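PDB 2OZT: Tlr1174 protein from Synechococcus elongatus, which catalyses the dehydration of 2-succinyl-6-hydroxy-2,4-cyclohexadiene-1-carboxylate to 2-succinylbenzoate, a step of phylloquinone biosynthesis that needs a divalent metal cation. Local coordinates for residues His71-Pro74 against Glu75-Ala78; Phe270-Ala273 against Leu274-Ala277; Glu122-Gln125 against Gln126-Arg130; Gln231-Val234 against Asp235-Trp238. All blocks are in the same frame, centred on the assembly; numbering follows the deposited sequence.

In the fold
All four contacts are local and follow the chain in the order 1, 3, 4, 2. Contact 1 belongs to the N-terminal domain, where strand 71-72 at the edge of the antiparallel sheet leads into helix 74-77. The other three lie in the enolase-type barrel domain: contact 3 on helix 120-129, contact 4 at the end of helix 227-235, and contact 2 after strand 268-270, last of the parallel sheet. Contact 2 is the most central, about 6 Å from the chain centre, and borders Lys245, the predicted proton acceptor; contact 4 is partly buried. Contacts 1 and 3 lie at the surface, farthest apart at about 47 Å between centres, on opposite sides of the molecule.

Contact 1 (His71-Pro74 against Glu75-Ala78); sequences HLTP and EIMA
Thr73 reaches forward with its hydroxyl to receive the backbone N-H of Ile76, OG1 lying 3.0 Å from Ile76 N in a nearly straight bond (165°). With chi1 at 60°, OG1 sits between the backbone N and the carbonyl carbon of its own residue and is aimed at the start of the helix. Its CG2 branch points the other way, anti to the carbonyl carbon. Glu75 bends at chi2 and folds back over the threonine, its CG 3.1 Å from Thr73 OG1 and its OE1 beside Thr73 CB and Pro74 CD. This is an N-cap: the short strand 71-72, at the edge of the N-terminal domain's antiparallel sheet, leads through Thr73 into helix 74-77, and Ile76 N in the first turn receives its acceptor from the Thr73 side chain. Proline suits the first turn, where its missing N-H costs no helical bond. The main chain of Thr73 serves too, its O accepting from Met77 N at 3.0 Å. Were Thr73 replaced by an alanine, Ile76 N would probably lose its capping acceptor, leaving the first turn less firmly held. On the strand side, Ile76 extends CD1 over one face of the His71 imidazole, 4.1 Å from the ring centroid and displaced toward the rim, a CH-pi contact in which the two side chains cross at about a right angle. Its other branch, CG2, meets Leu72 CD2 at 4.0 Å. Leu72 CD2 also approaches CG of Met77, a selenomethionine, and both residues pack on Trp95 of helix 85-97.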
loop_
_atom_site.group_PDB
_atom_site.type_symbol
_atom_site.label_atom_id
_atom_site.label_comp_id
_atom_site.label_asym_id
_atom_site.label_seq_id
_atom_site.Cartn_x
_atom_site.Cartn_y
_atom_site.Cartn_z
ATOM N N HIS A 71 9.103 20.929 20.816
ATOM C CA HIS A 71 8.125 21.763 20.103
ATOM C C HIS A 71 8.374 21.661 18.600
ATOM O O HIS A 71 9.495 21.916 18.126
ATOM C CB HIS A 71 8.251 23.217 20.549
ATOM C CG HIS A 71 9.446 23.906 19.968
ATOM N ND1 HIS A 71 10.739 23.501 20.229
ATOM C CD2 HIS A 71 9.546 24.945 19.107
ATOM C CE1 HIS A 71 11.582 24.267 19.560
ATOM N NE2 HIS A 71 10.883 25.153 18.874
ATOM N N LEU A 72 7.326 21.345 17.852
ATOM C CA LEU A 72 7.450 21.151 16.417
ATOM C C LEU A 72 7.080 22.405 15.629
ATOM O O LEU A 72 6.151 23.134 15.992
ATOM C CB LEU A 72 6.548 19.996 15.945
ATOM C CG LEU A 72 6.853 18.568 16.401
ATOM C CD1 LEU A 72 5.681 17.662 16.010
ATOM C CD2 LEU A 72 8.155 18.068 15.792
ATOM N N THR A 73 7.786 22.590 14.526
ATOM C CA THR A 73 7.490 23.628 13.532
ATOM C C THR A 73 7.726 22.964 12.189
ATOM O O THR A 73 8.395 21.946 12.143
ATOM C CB THR A 73 8.496 24.807 13.645
ATOM O OG1 THR A 73 9.822 24.316 13.421
ATOM C CG2 THR A 73 8.417 25.483 15.017
ATOM N N PRO A 74 7.218 23.546 11.080
ATOM C CA PRO A 74 7.531 23.069 9.721
ATOM C C PRO A 74 9.026 22.955 9.424
ATOM O O PRO A 74 9.466 21.972 8.793
ATOM C CB PRO A 74 6.859 24.123 8.823
ATOM C CG PRO A 74 5.717 24.607 9.660
ATOM C CD PRO A 74 6.238 24.648 11.056
ATOM N N GLU A 75 9.811 23.925 9.884
ATOM C CA GLU A 75 11.257 23.866 9.689
ATOM C C GLU A 75 11.911 22.694 10.457
ATOM O O GLU A 75 12.779 21.994 9.913
ATOM C CB GLU A 75 11.918 25.220 10.005
ATOM C CG GLU A 75 11.516 25.873 11.327
ATOM C CD GLU A 75 10.333 26.876 11.258
ATOM O OE1 GLU A 75 9.313 26.617 10.563
ATOM O OE2 GLU A 75 10.419 27.927 11.956
ATOM N N ILE A 76 11.466 22.444 11.690
ATOM C CA ILE A 76 11.926 21.244 12.421
ATOM C C ILE A 76 11.530 19.955 11.664
ATOM O O ILE A 76 12.353 19.038 11.480
ATOM C CB ILE A 76 11.427 21.250 13.880
ATOM C CG1 ILE A 76 12.240 22.281 14.693
ATOM C CG2 ILE A 76 11.510 19.834 14.527
ATOM C CD1 ILE A 76 11.635 22.629 16.012
HETATM N N MSE A 77 10.299 19.891 11.182
HETATM C CA MSE A 77 9.875 18.688 10.447
HETATM C C MSE A 77 10.602 18.500 9.120
HETATM O O MSE A 77 10.778 17.370 8.660
HETATM C CB MSE A 77 8.364 18.627 10.293
HETATM C CG MSE A 77 7.682 18.332 11.625
HETATM SE SE MSE A 77 5.780 18.310 11.466
HETATM C CE MSE A 77 5.549 20.100 10.704
ATOM N N ALA A 78 11.087 19.599 8.538
ATOM C CA ALA A 78 11.904 19.516 7.327
ATOM C C ALA A 78 13.265 18.865 7.572
ATOM O O ALA A 78 13.918 18.433 6.618
ATOM C CB ALA A 78 12.047 20.907 6.662
#

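Contact 2 (Phe270-Ala273 against Leu274-Ala277); sequences FSSA and LEGA
Ser272 holds its OG anti to the backbone N (chi1 178°), a position in which the small hydroxyl can serve two partners: it donates to Glu275 OE1 at 2.6 Å and accepts from Leu274 N at 2.9 Å. The carboxylate oxygen is met on its syn side, 20° out of plane. Ala273 next sends its N-H to Glu275 OE2, 2.9 Å away and almost straight at 171°, though this donor arrives from above the carboxylate plane. The same OE2 receives a bond from a water, 2.8 Å away, which also donates to Ser271 O and so ties in the residue before Ser272. The glutamate side chain, long enough to reach back, bends at chi2 (-71°) and grips a hydroxyl with one oxygen and a backbone N-H with the other. A glutamine here would keep the length but would probably leave Arg280, which forms a salt bridge with OE1, without its charged mate and put an amide N-H where one of the two donors now points. The methyl of Ala273 is compact enough for its place about 4 Å from the side chain of Lys245, the predicted proton acceptor, consistent with the loop lining the active-site region. The loop connects barrel strand 268-270 to helix 277-290, with Gly276 at the N-cap; Leu248 of helix 246-249 touches Ala273, while Ile283 of helix 277-290 packs against Glu275.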
loop_
_atom_site.group_PDB
_atom_site.type_symbol
_atom_site.label_atom_id
_atom_site.label_comp_id
_atom_site.label_asym_id
_atom_site.label_seq_id
_atom_site.Cartn_x
_atom_site.Cartn_y
_atom_site.Cartn_z
ATOM N N PHE A 270 -3.593 2.653 -4.909
ATOM C CA PHE A 270 -3.206 2.855 -3.533
ATOM C C PHE A 270 -3.496 1.637 -2.670
ATOM O O PHE A 270 -4.592 1.107 -2.719
ATOM C CB PHE A 270 -3.996 4.058 -2.985
ATOM C CG PHE A 270 -3.624 5.366 -3.623
ATOM C CD1 PHE A 270 -2.621 6.130 -3.074
ATOM C CD2 PHE A 270 -4.307 5.848 -4.734
ATOM C CE1 PHE A 270 -2.232 7.360 -3.674
ATOM C CE2 PHE A 270 -3.930 7.043 -5.357
ATOM C CZ PHE A 270 -2.922 7.809 -4.784
ATOM N N SER A 271 -2.497 1.220 -1.886
ATOM C CA SER A 271 -2.618 0.002 -1.098
ATOM C C SER A 271 -2.146 0.108 0.310
ATOM O O SER A 271 -1.518 1.111 0.723
ATOM C CB SER A 271 -1.877 -1.138 -1.808
ATOM O OG SER A 271 -0.501 -1.038 -1.604
ATOM N N SER A 272 -2.535 -0.913 1.072
ATOM C CA SER A 272 -2.236 -0.967 2.503
ATOM C C SER A 272 -0.899 -1.580 2.844
ATOM O O SER A 272 -0.453 -2.537 2.213
ATOM C CB SER A 272 -3.317 -1.781 3.211
ATOM O OG SER A 272 -3.028 -1.888 4.606
ATOM N N ALA A 273 -0.232 -1.036 3.846
ATOM C CA ALA A 273 0.985 -1.619 4.418
ATOM C C ALA A 273 0.641 -2.225 5.791
ATOM O O ALA A 273 1.490 -2.227 6.697
ATOM C CB ALA A 273 2.020 -0.526 4.615
ATOM N N LEU A 274 -0.595 -2.717 5.945
ATOM C CA LEU A 274 -1.062 -3.268 7.238
ATOM C C LEU A 274 -0.820 -2.287 8.366
ATOM O O LEU A 274 -0.275 -2.621 9.441
ATOM C CB LEU A 274 -0.396 -4.635 7.526
ATOM C CG LEU A 274 -0.669 -5.734 6.495
ATOM C CD1 LEU A 274 0.046 -7.000 6.967
ATOM C CD2 LEU A 274 -2.159 -5.987 6.300
ATOM N N GLU A 275 -1.238 -1.056 8.109
ATOM C CA GLU A 275 -1.119 0.028 9.085
ATOM C C GLU A 275 -2.405 0.108 9.915
ATOM O O GLU A 275 -3.398 -0.549 9.620
ATOM C CB GLU A 275 -0.814 1.372 8.376
ATOM C CG GLU A 275 -1.896 1.860 7.439
ATOM C CD GLU A 275 -2.025 1.033 6.156
ATOM O OE1 GLU A 275 -2.941 0.188 6.098
ATOM O OE2 GLU A 275 -1.240 1.278 5.226
ATOM N N GLY A 276 -2.401 0.949 10.958
ATOM C CA GLY A 276 -3.571 1.013 11.827
ATOM C C GLY A 276 -4.541 2.100 11.392
ATOM O O GLY A 276 -4.375 2.724 10.316
ATOM N N ALA A 277 -5.571 2.319 12.222
ATOM C CA ALA A 277 -6.661 3.219 11.870
ATOM C C ALA A 277 -6.243 4.687 11.745
ATOM O O ALA A 277 -6.832 5.432 10.941
ATOM C CB ALA A 277 -7.763 3.094 12.917
HETATM O O HOH W 1 -0.091 2.487 2.992
#

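Contact 3 (Glu122-Gln125 against Gln126-Arg130); sequences EQWQ and QSWQR
Helix 120-129 is the helical limb of a beta-alpha-beta unit of the barrel, and across one of its turns Trp124 meets Trp128, four residues on. The edge of the Trp124 six-membered ring is directed toward the face of the Trp128 five-membered ring in an offset edge-to-face pair, with planes at 88° and centroids 6.0 Å apart. Trp124 CE3 also lies 3.9 Å from Trp128 CB, which sits in plane at the first indole's rim. Different first torsions set up this meeting: Trp124 holds CG between its backbone N and carbonyl carbon (chi1 63°), whereas Trp128 carries its own anti to the N. Over the centre of the Trp124 ring system lies CG of Gln125, whose bent chain turns its NE2 back to Leu121 O. The backbone bond from Trp128 N to Trp124 O, 2.8 Å long, belongs to the same turn. Ser127 is small and polar, and one water accepts from its OG at 2.6 Å while donating to Gln123 O, bridging the turn. Both tryptophans pack on Phe135 of strand 134-138 and on Pro159 of a loop, and Trp124 also touches Leu114 of strand 112-114.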
loop_
_atom_site.group_PDB
_atom_site.type_symbol
_atom_site.label_atom_id
_atom_site.label_comp_id
_atom_site.label_asym_id
_atom_site.label_seq_id
_atom_site.Cartn_x
_atom_site.Cartn_y
_atom_site.Cartn_z
ATOM N N GLU A 122 -13.330 -20.455 -5.437
ATOM C CA GLU A 122 -14.444 -20.555 -4.495
ATOM C C GLU A 122 -14.499 -19.313 -3.616
ATOM O O GLU A 122 -15.435 -19.161 -2.821
ATOM C CB GLU A 122 -14.338 -21.810 -3.604
ATOM C CG GLU A 122 -13.137 -21.753 -2.646
ATOM C CD GLU A 122 -12.551 -23.110 -2.238
ATOM O OE1 GLU A 122 -12.861 -24.140 -2.880
ATOM O OE2 GLU A 122 -11.714 -23.122 -1.316
ATOM N N GLN A 123 -13.527 -18.413 -3.768
ATOM C CA GLN A 123 -13.425 -17.261 -2.855
ATOM C C GLN A 123 -13.903 -15.931 -3.429
ATOM O O GLN A 123 -13.994 -14.951 -2.679
ATOM C CB GLN A 123 -11.985 -17.049 -2.376
ATOM C CG GLN A 123 -11.497 -18.125 -1.409
ATOM C CD GLN A 123 -10.077 -17.883 -0.936
ATOM O OE1 GLN A 123 -9.410 -16.916 -1.338
ATOM N NE2 GLN A 123 -9.587 -18.785 -0.078
ATOM N N TRP A 124 -14.211 -15.864 -4.703
ATOM C CA TRP A 124 -14.603 -14.564 -5.297
ATOM C C TRP A 124 -16.072 -14.250 -5.077
ATOM O O TRP A 124 -16.460 -13.061 -5.019
ATOM C CB TRP A 124 -14.271 -14.525 -6.809
ATOM C CG TRP A 124 -14.991 -15.525 -7.690
ATOM C CD1 TRP A 124 -14.522 -16.725 -8.131
ATOM C CD2 TRP A 124 -16.291 -15.355 -8.262
ATOM N NE1 TRP A 124 -15.460 -17.304 -8.948
ATOM C CE2 TRP A 124 -16.568 -16.492 -9.029
ATOM C CE3 TRP A 124 -17.266 -14.337 -8.167
ATOM C CZ2 TRP A 124 -17.768 -16.651 -9.722
ATOM C CZ3 TRP A 124 -18.458 -14.488 -8.834
ATOM C CH2 TRP A 124 -18.703 -15.648 -9.612
ATOM N N GLN A 125 -16.889 -15.289 -4.920
ATOM C CA GLN A 125 -18.343 -15.117 -4.916
ATOM C C GLN A 125 -18.861 -14.258 -3.761
ATOM O O GLN A 125 -19.692 -13.379 -4.004
ATOM C CB GLN A 125 -19.004 -16.527 -4.926
ATOM C CG GLN A 125 -18.750 -17.350 -6.213
ATOM C CD GLN A 125 -17.497 -18.205 -6.138
ATOM O OE1 GLN A 125 -16.578 -17.993 -5.311
ATOM N NE2 GLN A 125 -17.436 -19.204 -7.038
ATOM N N GLN A 126 -18.417 -14.508 -2.527
ATOM C CA GLN A 126 -18.927 -13.731 -1.399
ATOM C C GLN A 126 -18.468 -12.302 -1.540
ATOM O O GLN A 126 -19.242 -11.380 -1.245
ATOM C CB GLN A 126 -18.436 -14.362 -0.092
ATOM C CG GLN A 126 -18.877 -13.635 1.157
ATOM C CD GLN A 126 -20.319 -13.924 1.554
ATOM O OE1 GLN A 126 -21.016 -14.730 0.928
ATOM N NE2 GLN A 126 -20.766 -13.264 2.614
ATOM N N SER A 127 -17.228 -12.076 -1.998
ATOM C CA SER A 127 -16.766 -10.706 -2.209
ATOM C C SER A 127 -17.562 -9.978 -3.293
ATOM O O SER A 127 -17.971 -8.821 -3.113
ATOM C CB SER A 127 -15.274 -10.662 -2.550
ATOM O OG SER A 127 -14.532 -11.198 -1.480
ATOM N N TRP A 128 -17.828 -10.642 -4.409
ATOM C CA TRP A 128 -18.673 -10.094 -5.467
ATOM C C TRP A 128 -20.055 -9.736 -4.910
ATOM O O TRP A 128 -20.602 -8.638 -5.179
ATOM C CB TRP A 128 -18.765 -11.119 -6.603
ATOM C CG TRP A 128 -19.489 -10.560 -7.797
ATOM C CD1 TRP A 128 -20.854 -10.574 -7.997
ATOM C CD2 TRP A 128 -18.934 -9.852 -8.905
ATOM N NE1 TRP A 128 -21.163 -9.954 -9.178
ATOM C CE2 TRP A 128 -20.003 -9.506 -9.767
ATOM C CE3 TRP A 128 -17.623 -9.541 -9.308
ATOM C CZ2 TRP A 128 -19.799 -8.824 -10.978
ATOM C CZ3 TRP A 128 -17.426 -8.854 -10.489
ATOM C CH2 TRP A 128 -18.506 -8.520 -11.333
ATOM N N GLN A 129 -20.608 -10.650 -4.134
ATOM C CA GLN A 129 -21.962 -10.420 -3.593
ATOM C C GLN A 129 -22.028 -9.309 -2.565
ATOM O O GLN A 129 -23.160 -8.883 -2.213
ATOM C CB GLN A 129 -22.538 -11.756 -3.065
ATOM C CG GLN A 129 -22.784 -12.741 -4.206
ATOM C CD GLN A 129 -23.188 -14.110 -3.712
ATOM O OE1 GLN A 129 -23.781 -14.235 -2.637
ATOM N NE2 GLN A 129 -22.914 -15.149 -4.521
ATOM N N ARG A 130 -20.865 -8.844 -2.083
ATOM C CA ARG A 130 -20.780 -7.651 -1.208
ATOM C C ARG A 130 -20.259 -6.428 -1.982
ATOM O O ARG A 130 -19.867 -5.415 -1.387
ATOM C CB ARG A 130 -19.887 -7.941 -0.005
ATOM C CG ARG A 130 -20.346 -9.122 0.861
ATOM C CD ARG A 130 -21.774 -9.001 1.442
ATOM N NE ARG A 130 -22.039 -10.082 2.408
ATOM C CZ ARG A 130 -21.837 -10.000 3.723
ATOM N NH1 ARG A 130 -21.405 -8.864 4.280
ATOM N NH2 ARG A 130 -22.094 -11.059 4.496
HETATM O O HOH W 2 -16.944 -16.988 -1.759
HETATM O O HOH W 3 -12.520 -12.542 -2.513
#

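Contact 4 (Gln231-Val234 against Asp235-Trp238); sequences QRWV and DRGW
Val234 O accepts from Gly237 N at 2.9 Å, the donor standing well above the carbonyl plane, while the neighbouring Trp233 O takes Trp238 N at 3.0 Å. Arg236 lays its side chain over one face of the Trp233 indole. Extended from CG to NE, it brings CD to 4.2 Å from the centroid of the six-membered ring and CZ to 4.8 Å, a CH-pi contact followed by a cation-pi one. The guanidinium stands nearly upright on the ring, planes 82° apart, so that NH1 meets the indole, 3.5 Å from CZ2 of Trp233. Arg232 lies beside it, its CG over the centre of the guanidinium face. A Schellman motif ends helix 227-235 here: Gly237 has phi 77°, easily adopted without a side chain, and the chain turns toward strand 241-244. That turn directs Trp238 back at the helix, where its CE3 touches Trp233 CZ3 at 3.6 Å with the rings oblique. Large flat indoles suit this seam between helix and barrel, since both reach Leu208 of helix 204-213 and Leu220 of strand 218-220. Trp238 NE1 is satisfied by Phe241 O, and Arg236 has a second cation-pi partner in Trp204.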
loop_
_atom_site.group_PDB
_atom_site.type_symbol
_atom_site.label_atom_id
_atom_site.label_comp_id
_atom_site.label_asym_id
_atom_site.label_seq_id
_atom_site.Cartn_x
_atom_site.Cartn_y
_atom_site.Cartn_z
ATOM N N GLN A 231 10.139 8.025 -8.088
ATOM C CA GLN A 231 10.768 8.971 -9.017
ATOM C C GLN A 231 11.779 8.269 -9.926
ATOM O O GLN A 231 11.832 8.577 -11.124
ATOM C CB GLN A 231 11.435 10.109 -8.242
ATOM C CG GLN A 231 12.116 11.110 -9.177
ATOM C CD GLN A 231 12.725 12.257 -8.471
ATOM O OE1 GLN A 231 12.019 13.180 -8.057
ATOM N NE2 GLN A 231 14.055 12.251 -8.365
ATOM N N ARG A 232 12.602 7.375 -9.366
ATOM C CA ARG A 232 13.561 6.621 -10.215
ATOM C C ARG A 232 12.868 5.873 -11.380
ATOM O O ARG A 232 13.339 5.865 -12.545
ATOM C CB ARG A 232 14.381 5.664 -9.351
ATOM C CG ARG A 232 15.382 4.800 -10.108
ATOM C CD ARG A 232 16.254 3.995 -9.113
ATOM N NE ARG A 232 17.071 4.898 -8.279
ATOM C CZ ARG A 232 16.907 5.116 -6.973
ATOM N NH1 ARG A 232 15.981 4.460 -6.286
ATOM N NH2 ARG A 232 17.696 5.985 -6.334
ATOM N N TRP A 233 11.710 5.275 -11.090
ATOM C CA TRP A 233 10.996 4.504 -12.119
ATOM C C TRP A 233 10.290 5.401 -13.130
ATOM O O TRP A 233 10.212 5.089 -14.311
ATOM C CB TRP A 233 10.045 3.541 -11.440
ATOM C CG TRP A 233 10.759 2.286 -11.003
ATOM C CD1 TRP A 233 11.127 1.913 -9.737
ATOM C CD2 TRP A 233 11.219 1.254 -11.873
ATOM N NE1 TRP A 233 11.759 0.680 -9.766
ATOM C CE2 TRP A 233 11.814 0.259 -11.068
ATOM C CE3 TRP A 233 11.146 1.059 -13.259
ATOM C CZ2 TRP A 233 12.355 -0.904 -11.598
ATOM C CZ3 TRP A 233 11.657 -0.108 -13.792
ATOM C CH2 TRP A 233 12.264 -1.073 -12.972
ATOM N N VAL A 234 9.794 6.548 -12.677
ATOM C CA VAL A 234 9.257 7.520 -13.627
ATOM C C VAL A 234 10.362 7.956 -14.587
ATOM O O VAL A 234 10.129 8.092 -15.787
ATOM C CB VAL A 234 8.741 8.750 -12.871
ATOM C CG1 VAL A 234 8.428 9.876 -13.809
ATOM C CG2 VAL A 234 7.470 8.370 -12.039
ATOM N N ASP A 235 11.535 8.229 -14.035
ATOM C CA ASP A 235 12.613 8.783 -14.878
ATOM C C ASP A 235 13.165 7.703 -15.799
ATOM O O ASP A 235 13.788 8.033 -16.825
ATOM C CB ASP A 235 13.704 9.457 -14.018
ATOM C CG ASP A 235 13.214 10.724 -13.322
ATOM O OD1 ASP A 235 12.201 11.313 -13.747
ATOM O OD2 ASP A 235 13.873 11.136 -12.350
ATOM N N ARG A 236 12.966 6.434 -15.439
ATOM C CA ARG A 236 13.269 5.315 -16.342
ATOM C C ARG A 236 12.215 5.125 -17.430
ATOM O O ARG A 236 12.359 4.242 -18.289
ATOM C CB ARG A 236 13.368 4.001 -15.550
ATOM C CG ARG A 236 14.704 3.821 -14.869
ATOM C CD ARG A 236 14.676 2.669 -13.841
ATOM N NE ARG A 236 15.996 2.500 -13.244
ATOM C CZ ARG A 236 16.266 1.753 -12.186
ATOM N NH1 ARG A 236 15.305 1.064 -11.562
ATOM N NH2 ARG A 236 17.517 1.679 -11.758
ATOM N N GLY A 237 11.133 5.884 -17.397
ATOM C CA GLY A 237 10.070 5.699 -18.371
ATOM C C GLY A 237 9.183 4.501 -18.110
ATOM O O GLY A 237 8.676 3.893 -19.043
ATOM N N TRP A 238 8.960 4.165 -16.839
ATOM C CA TRP A 238 8.087 3.020 -16.542
ATOM C C TRP A 238 6.734 3.235 -17.190
ATOM O O TRP A 238 6.104 4.242 -16.932
ATOM C CB TRP A 238 7.916 2.878 -15.046
ATOM C CG TRP A 238 7.029 1.711 -14.658
ATOM C CD1 TRP A 238 5.792 1.782 -14.068
ATOM C CD2 TRP A 238 7.324 0.330 -14.825
ATOM N NE1 TRP A 238 5.300 0.518 -13.841
ATOM C CE2 TRP A 238 6.217 -0.393 -14.331
ATOM C CE3 TRP A 238 8.414 -0.380 -15.352
ATOM C CZ2 TRP A 238 6.177 -1.801 -14.319
ATOM C CZ3 TRP A 238 8.363 -1.789 -15.370
ATOM C CH2 TRP A 238 7.265 -2.486 -14.822
#